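Local coordinates for uncharacterized protein (Pseudomonas aeruginosa, PDB 5BR9), which probably takes part in making the threonylcarbamoyladenosine modification of tRNA, as a TsaB member of the KAE1/TsaD family, at residues Ala117-Ala122 and Val159-Ala164. Residues are numbered along the deposited sequence; the frame is centred on the assembly and turned at random.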
loop_
_atom_site.group_PDB
_atom_site.type_symbol
_atom_site.label_atom_id
_atom_site.label_comp_id
_atom_site.label_asym_id
_atom_site.label_seq_id
_atom_site.Cartn_x
_atom_site.Cartn_y
_atom_site.Cartn_z
ATOM N N ALA A 117 20.448 15.863 21.731
ATOM C CA ALA A 117 21.290 14.662 21.886
ATOM C C ALA A 117 22.005 14.306 20.586
ATOM O O ALA A 117 21.384 14.165 19.542
ATOM C CB ALA A 117 20.463 13.487 22.363
ATOM N N GLU A 118 23.320 14.176 20.652
ATOM C CA GLU A 118 24.110 13.937 19.456
ATOM C C GLU A 118 24.419 12.466 19.277
ATOM O O GLU A 118 24.884 12.042 18.221
ATOM C CB GLU A 118 25.384 14.765 19.522
ATOM C CG GLU A 118 25.044 16.234 19.461
ATOM C CD GLU A 118 26.225 17.120 19.236
ATOM O OE1 GLU A 118 27.358 16.600 19.152
ATOM O OE2 GLU A 118 26.004 18.348 19.130
ATOM N N ARG A 119 24.125 11.691 20.318
ATOM C CA ARG A 119 24.197 10.242 20.242
ATOM C C ARG A 119 22.880 9.663 20.735
ATOM O O ARG A 119 22.473 9.891 21.877
ATOM C CB ARG A 119 25.387 9.714 21.049
ATOM C CG ARG A 119 26.698 10.352 20.587
ATOM C CD ARG A 119 27.925 9.505 20.841
ATOM N NE ARG A 119 28.449 9.673 22.185
ATOM C CZ ARG A 119 29.686 9.346 22.552
ATOM N NH1 ARG A 119 30.078 9.534 23.808
ATOM N NH2 ARG A 119 30.536 8.849 21.660
ATOM N N VAL A 120 22.209 8.920 19.862
ATOM C CA VAL A 120 20.888 8.383 20.180
ATOM C C VAL A 120 20.818 6.902 19.863
ATOM O O VAL A 120 21.177 6.461 18.771
ATOM C CB VAL A 120 19.766 9.127 19.432
ATOM C CG1 VAL A 120 18.430 8.423 19.678
ATOM C CG2 VAL A 120 19.681 10.583 19.885
ATOM N N ALA A 121 20.396 6.126 20.845
ATOM C CA ALA A 121 20.047 4.738 20.602
ATOM C C ALA A 121 18.530 4.695 20.349
ATOM O O ALA A 121 17.738 4.936 21.248
ATOM C CB ALA A 121 20.461 3.847 21.792
ATOM N N ALA A 122 18.141 4.453 19.106
ATOM C CA ALA A 122 16.735 4.378 18.748
ATOM C C ALA A 122 16.237 2.942 18.882
ATOM O O ALA A 122 16.889 2.007 18.434
ATOM C CB ALA A 122 16.522 4.901 17.346
ATOM N N VAL A 159 25.368 -0.579 22.323
ATOM C CA VAL A 159 25.720 0.716 21.738
ATOM C C VAL A 159 27.185 0.664 21.265
ATOM O O VAL A 159 27.993 -0.072 21.845
ATOM C CB VAL A 159 25.492 1.861 22.743
ATOM C CG1 VAL A 159 24.013 1.986 23.087
ATOM C CG2 VAL A 159 26.344 1.667 23.996
ATOM N N PRO A 160 27.525 1.443 20.213
ATOM C CA PRO A 160 28.871 1.454 19.613
ATOM C C PRO A 160 29.854 2.374 20.344
ATOM O O PRO A 160 31.029 2.441 19.961
ATOM C CB PRO A 160 28.618 1.982 18.193
ATOM C CG PRO A 160 27.446 2.867 18.343
ATOM C CD PRO A 160 26.604 2.349 19.492
ATOM N N TRP A 161 29.372 3.079 21.362
ATOM C CA TRP A 161 30.211 3.962 22.171
ATOM C C TRP A 161 30.262 3.453 23.603
ATOM O O TRP A 161 29.532 2.522 23.950
ATOM C CB TRP A 161 29.671 5.396 22.139
ATOM C CG TRP A 161 28.208 5.454 22.364
ATOM C CD1 TRP A 161 27.551 5.224 23.539
ATOM C CD2 TRP A 161 27.197 5.736 21.384
ATOM N NE1 TRP A 161 26.190 5.345 23.351
ATOM C CE2 TRP A 161 25.949 5.664 22.041
ATOM C CE3 TRP A 161 27.226 6.046 20.022
ATOM C CZ2 TRP A 161 24.741 5.895 21.381
ATOM C CZ3 TRP A 161 26.019 6.268 19.364
ATOM C CH2 TRP A 161 24.796 6.193 20.046
ATOM N N ASP A 162 31.094 4.077 24.436
ATOM C CA ASP A 162 31.153 3.715 25.852
ATOM C C ASP A 162 29.783 3.890 26.509
ATOM O O ASP A 162 29.202 4.976 26.475
ATOM C CB ASP A 162 32.211 4.553 26.574
ATOM C CG ASP A 162 32.199 4.354 28.084
ATOM O OD1 ASP A 162 32.668 5.262 28.803
ATOM O OD2 ASP A 162 31.731 3.297 28.554
ATOM N N ALA A 163 29.276 2.821 27.115
ATOM C CA ALA A 163 27.912 2.836 27.645
ATOM C C ALA A 163 27.795 3.733 28.864
ATOM O O ALA A 163 26.784 4.414 29.053
ATOM C CB ALA A 163 27.446 1.421 27.986
ATOM N N ALA A 164 28.840 3.738 29.682
ATOM C CA ALA A 164 28.861 4.544 30.895
ATOM C C ALA A 164 28.853 6.046 30.603
ATOM O O ALA A 164 28.647 6.837 31.509
ATOM C CB ALA A 164 30.077 4.182 31.748
#
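On the second five-stranded mixed sheet of this actin-like ATPase-clan fold, the start of strand 119-125, through Arg-119 and Ala-121, is overlaid by the loop that precedes strand 168-171, with Trp-161 and Val-159 packing against it. The indole and the arginine chain run past each other in opposite directions. Arg-119 CB sits over the face of the Trp-161 six-membered ring, 3.8 Å from its centroid and 15° off the normal, a CH-pi contact. Farther along the same face, Arg-119 CD lies 3.6 Å from Trp-161 CE3, toward the ring's rim. The guanidinium lies at the root of the indole: one of its faces looks at the Trp-161 methylene, with Arg-119 NH2 3.6 Å from Trp-161 CB, and its plane is tilted 30° to the indole. The charged end is tied down by a salt bridge from NE to Asp-167. Trp-161 CG lies between the backbone N and the carbonyl carbon (chi1 47°), which brings the ring back over its own loop. On the face opposite the arginine lie Val-159 CB and Pro-160 CD, both toward the rim, so the ring is held between the arginine chain and its own loop. The benzo end points at the strand backbone, where Trp-161 CH2 comes within 3.8 Å of Val-120 N and Val-120 O lies at the ring's edge, in its plane. Ala-121 CB meets Val-159 CG1 at 4.2 Å, a small apolar contact. Beyond the tryptophan, Asp-162 OD2 accepts from Ala-164 N (3.1 Å), making an Asx turn, and Trp-168 of the adjoining parallel strand also meets the Trp-161 ring. The loop joining strands 142-152 and 168-171 thus packs on the first strand of the second sheet, consistent with the duplicated sheets of the actin-like ATPase (ASKHA) fold.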